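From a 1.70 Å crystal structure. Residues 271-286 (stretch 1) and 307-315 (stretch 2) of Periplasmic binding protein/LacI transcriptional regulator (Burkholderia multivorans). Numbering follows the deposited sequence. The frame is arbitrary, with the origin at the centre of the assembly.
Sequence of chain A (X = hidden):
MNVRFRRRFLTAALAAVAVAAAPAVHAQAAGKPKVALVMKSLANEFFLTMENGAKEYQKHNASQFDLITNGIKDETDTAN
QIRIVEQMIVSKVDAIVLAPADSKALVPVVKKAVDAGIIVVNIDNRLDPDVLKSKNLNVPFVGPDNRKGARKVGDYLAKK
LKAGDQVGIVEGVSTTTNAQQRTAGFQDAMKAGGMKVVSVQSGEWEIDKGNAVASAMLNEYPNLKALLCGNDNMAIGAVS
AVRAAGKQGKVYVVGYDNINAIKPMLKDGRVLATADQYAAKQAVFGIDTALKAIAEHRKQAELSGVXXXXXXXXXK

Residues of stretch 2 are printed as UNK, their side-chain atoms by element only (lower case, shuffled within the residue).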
# COMPACT_ATOMS: atom_id res chain seq x y z
N VAL A 271 -4.54 18.61 -5.78
CA VAL A 271 -3.43 17.65 -5.60
C VAL A 271 -2.44 17.78 -6.77
O VAL A 271 -2.85 17.80 -7.94
CB VAL A 271 -3.96 16.22 -5.53
CG1 VAL A 271 -2.82 15.20 -5.48
CG2 VAL A 271 -4.81 16.07 -4.31
N LEU A 272 -1.15 17.85 -6.47
CA LEU A 272 -0.13 18.07 -7.47
C LEU A 272 0.36 16.80 -8.19
O LEU A 272 0.67 16.82 -9.38
CB LEU A 272 1.06 18.78 -6.83
CG LEU A 272 2.28 18.97 -7.74
CD1 LEU A 272 1.97 20.06 -8.77
CD2 LEU A 272 3.53 19.31 -6.93
N ALA A 273 0.47 15.71 -7.45
CA ALA A 273 0.94 14.45 -8.03
C ALA A 273 0.55 13.29 -7.16
O ALA A 273 0.32 13.44 -5.97
CB ALA A 273 2.45 14.48 -8.19
N THR A 274 0.48 12.13 -7.79
CA THR A 274 0.31 10.86 -7.10
C THR A 274 1.13 9.83 -7.87
O THR A 274 1.97 10.21 -8.67
CB THR A 274 -1.17 10.47 -7.03
OG1 THR A 274 -1.32 9.29 -6.22
CG2 THR A 274 -1.77 10.22 -8.40
N ALA A 275 0.92 8.54 -7.60
CA ALA A 275 1.69 7.51 -8.31
C ALA A 275 0.79 6.33 -8.49
O ALA A 275 -0.02 6.02 -7.61
CB ALA A 275 2.94 7.11 -7.56
N ASP A 276 0.93 5.66 -9.63
CA ASP A 276 0.18 4.43 -9.85
C ASP A 276 1.11 3.27 -9.56
O ASP A 276 2.17 3.16 -10.17
CB ASP A 276 -0.38 4.37 -11.26
CG ASP A 276 -1.58 3.44 -11.38
OD1 ASP A 276 -1.63 2.45 -10.62
OD2 ASP A 276 -2.46 3.68 -12.22
N GLN A 277 0.73 2.45 -8.59
CA GLN A 277 1.51 1.25 -8.23
C GLN A 277 0.74 -0.01 -8.61
O GLN A 277 1.11 -1.12 -8.19
CB GLN A 277 1.86 1.22 -6.74
CG GLN A 277 0.64 1.22 -5.82
CD GLN A 277 0.93 0.78 -4.40
OE1 GLN A 277 1.74 -0.10 -4.17
NE2 GLN A 277 0.24 1.39 -3.43
N TYR A 278 -0.30 0.15 -9.42
CA TYR A 278 -0.90 -0.97 -10.12
C TYR A 278 -1.39 -2.10 -9.20
O TYR A 278 -0.88 -3.24 -9.18
CB TYR A 278 0.09 -1.47 -11.15
CG TYR A 278 0.51 -0.33 -12.07
CD1 TYR A 278 -0.43 0.29 -12.89
CD2 TYR A 278 1.81 0.12 -12.13
CE1 TYR A 278 -0.07 1.34 -13.73
CE2 TYR A 278 2.18 1.17 -12.99
CZ TYR A 278 1.24 1.77 -13.78
OH TYR A 278 1.59 2.80 -14.65
N ALA A 279 -2.45 -1.77 -8.49
CA ALA A 279 -3.08 -2.69 -7.56
C ALA A 279 -3.50 -4.02 -8.18
O ALA A 279 -3.24 -5.10 -7.62
CB ALA A 279 -4.26 -2.02 -6.94
N ALA A 280 -4.17 -3.94 -9.32
CA ALA A 280 -4.72 -5.10 -9.96
C ALA A 280 -3.54 -5.98 -10.39
O ALA A 280 -3.61 -7.18 -10.27
CB ALA A 280 -5.56 -4.71 -11.15
N LYS A 281 -2.50 -5.37 -10.93
CA LYS A 281 -1.31 -6.12 -11.34
C LYS A 281 -0.71 -6.89 -10.16
O LYS A 281 -0.36 -8.04 -10.31
CB LYS A 281 -0.26 -5.18 -11.93
CG LYS A 281 1.04 -5.90 -12.35
CD LYS A 281 2.18 -4.89 -12.51
CE LYS A 281 2.20 -4.30 -13.86
NZ LYS A 281 2.57 -5.31 -14.88
N GLN A 282 -0.61 -6.25 -8.99
CA GLN A 282 -0.00 -6.92 -7.85
C GLN A 282 -0.77 -8.17 -7.48
O GLN A 282 -0.16 -9.26 -7.25
CB GLN A 282 0.09 -6.00 -6.65
CG GLN A 282 1.04 -4.86 -6.87
CD GLN A 282 1.22 -4.05 -5.62
OE1 GLN A 282 1.53 -4.59 -4.57
NE2 GLN A 282 1.06 -2.73 -5.74
N ALA A 283 -2.10 -8.07 -7.47
CA ALA A 283 -2.92 -9.22 -7.10
C ALA A 283 -2.85 -10.30 -8.19
O ALA A 283 -2.76 -11.49 -7.88
CB ALA A 283 -4.33 -8.83 -6.87
N VAL A 284 -2.93 -9.91 -9.45
CA VAL A 284 -2.90 -10.88 -10.52
C VAL A 284 -1.54 -11.60 -10.54
O VAL A 284 -1.49 -12.83 -10.66
CB VAL A 284 -3.20 -10.23 -11.90
CG1 VAL A 284 -2.90 -11.18 -13.06
CG2 VAL A 284 -4.68 -9.80 -11.95
N PHE A 285 -0.46 -10.87 -10.38
CA PHE A 285 0.88 -11.47 -10.46
C PHE A 285 1.06 -12.31 -9.20
O PHE A 285 1.73 -13.33 -9.21
CB PHE A 285 1.98 -10.41 -10.57
CG PHE A 285 2.19 -9.84 -11.95
CD1 PHE A 285 1.18 -9.80 -12.90
CD2 PHE A 285 3.41 -9.29 -12.27
CE1 PHE A 285 1.40 -9.25 -14.15
CE2 PHE A 285 3.64 -8.76 -13.50
CZ PHE A 285 2.64 -8.73 -14.44
N GLY A 286 0.48 -11.88 -8.09
CA GLY A 286 0.53 -12.69 -6.89
C GLY A 286 -0.16 -14.03 -7.09
O GLY A 286 0.37 -15.09 -6.74
N UNK A 307 9.84 -10.39 -7.48
CA UNK A 307 9.10 -9.80 -8.59
C UNK A 307 8.76 -8.35 -8.27
O UNK A 307 7.84 -8.08 -7.49
c UNK A 307 7.78 -10.55 -8.88
c UNK A 307 7.00 -9.85 -10.02
c UNK A 307 8.05 -12.01 -9.20
N UNK A 308 9.50 -7.42 -8.86
CA UNK A 308 9.21 -6.01 -8.63
C UNK A 308 8.21 -5.52 -9.64
O UNK A 308 8.41 -5.68 -10.84
o UNK A 308 12.46 -3.27 -7.89
o UNK A 308 11.30 -1.69 -8.92
c UNK A 308 10.19 -3.70 -8.28
c UNK A 308 11.41 -2.82 -8.36
c UNK A 308 10.47 -5.14 -8.70
N UNK A 309 7.14 -4.91 -9.15
CA UNK A 309 6.13 -4.33 -10.03
C UNK A 309 6.39 -2.84 -10.10
O UNK A 309 6.93 -2.26 -9.15
c UNK A 309 4.35 -6.07 -9.68
c UNK A 309 4.71 -4.63 -9.53
o UNK A 309 4.61 -4.33 -8.15
N UNK A 310 6.04 -2.20 -11.24
CA UNK A 310 6.47 -0.82 -11.43
C UNK A 310 5.61 0.22 -10.73
O UNK A 310 4.49 -0.04 -10.33
c UNK A 310 5.24 -1.57 -13.33
c UNK A 310 5.40 -2.75 -12.44
c UNK A 310 6.36 -0.64 -12.95
N UNK A 311 6.17 1.42 -10.59
CA UNK A 311 5.44 2.57 -10.08
C UNK A 311 5.66 3.76 -11.01
O UNK A 311 6.79 4.10 -11.33
c UNK A 311 5.15 4.16 -8.20
c UNK A 311 5.91 2.94 -8.68
c UNK A 311 5.72 1.79 -7.73
N UNK A 312 4.58 4.38 -11.47
CA UNK A 312 4.71 5.56 -12.33
C UNK A 312 4.09 6.79 -11.72
O UNK A 312 3.03 6.75 -11.11
o UNK A 312 5.95 4.45 -14.77
o UNK A 312 4.17 3.17 -14.69
c UNK A 312 4.78 4.23 -14.45
c UNK A 312 4.06 5.30 -13.67
N UNK A 313 4.78 7.91 -11.94
CA UNK A 313 4.29 9.21 -11.54
C UNK A 313 3.04 9.58 -12.34
O UNK A 313 2.99 9.35 -13.56
c UNK A 313 5.06 11.71 -11.57
c UNK A 313 4.82 11.99 -10.13
c UNK A 313 6.21 12.54 -12.06
c UNK A 313 5.39 10.23 -11.76
N UNK A 314 2.04 10.10 -11.64
CA UNK A 314 0.83 10.61 -12.26
C UNK A 314 0.62 12.06 -11.86
O UNK A 314 0.60 12.38 -10.68
c UNK A 314 -0.38 9.80 -11.88
c UNK A 314 -0.16 8.34 -12.26
c UNK A 314 -1.64 10.35 -12.53
N UNK A 315 0.48 12.92 -12.87
CA UNK A 315 0.18 14.33 -12.69
C UNK A 315 -0.98 14.75 -13.60
O UNK A 315 -1.64 13.89 -14.18
c UNK A 315 1.38 15.20 -13.03
o UNK A 315 1.69 15.02 -14.41
c UNK A 315 2.56 14.81 -12.19
O HOH W 1 3.72 -1.87 -8.35

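Position 307 carries three side-chain carbons, one bearing the other two, and a methyl of this fork lies near the edge of the Phe285 ring. Branching at CB with no heteroatom means valine; Val307 CG1 is 4.3 Å from Phe285 CD2, a loose apolar contact suited to a small aliphatic group.

Position 308 has three carbons in a row, the third carrying two oxygens, and reaches nothing on stretch 1. This is glutamate, and Glu308 extends its carboxylate from an exposed site.

At 309 one carbon carries an oxygen and a carbon; the carbon branch packs on the Lys281 chain, and the oxygen faces a water. This is threonine. Both branches find use: Thr309 CG2 packs 3.8 Å from Lys281 CD, while Thr309 OG1 donates to a water 2.6 Å from it. That water in turn donates to Gln277 O, 2.7 Å from the water oxygen, so a buried hydroxyl is satisfied and the stretches are bridged.

Three carbons at 310 close a ring onto the backbone N and lie against the Tyr278 ring and the Lys281 chain: proline. Pro310 CG lies 4.0 Å from Tyr278 CD2, and Pro310 CD is 3.8 Å from Lys281 CE. The ring offers an apolar surface to both, and the missing N-H costs no bond to stretch 1 here. Its carbonyl accepts from the same water.

Position 311 again shows one carbon bearing two, which touch Ala275 and Gln277; this is valine. Val311 CG1 meets Ala275 CB at 3.7 Å, and Val311 CG2 is 4.0 Å from Gln277 CB, so a branched aliphatic suits this buried site.

At 312 two carbons end in two oxygens, one of them close to the Tyr278 hydroxyl. The short acid is aspartate: Tyr278 OH donates to Asp312 OD2 at 2.6 Å, a carboxylate being a good acceptor.

Position 313 has four carbons, forked at the second, with one tip against Ala273, hence leucine. The fork lets Leu313 CD1 reach Ala273 CB at 3.9 Å, and Leu313 CD1 also lies 3.7 Å from Thr274 O.

At 314 one carbon carries two more, three in all, beside Thr274 and Asp276: valine once more. Its CB is 3.8 Å from Thr274 CG2. Val314 CG2 also sits 4.1 Å from Asp276 CB, filling the space between these neighbours.

Position 315 has one oxygen and one carbon on CB, the carbon against the Ala273 methyl, and is threonine; Thr315 CG2 touches Ala273 CB at 4.0 Å, and a polar hydroxyl is no burden at an exposed site.

The core of the contact is an antiparallel strand pair. Thr274 N donates to Val314 O (2.9 Å) and Val314 N to Thr274 O (3.0 Å); Asp276 N donates to Asp312 O (2.8 Å) and Asp312 N to Asp276 O (3.0 Å). Beyond the strands, side chains and one water carry the contact onto the helix and the turn preceding it.

Stretch 2 (307-315) VETPVDLVT
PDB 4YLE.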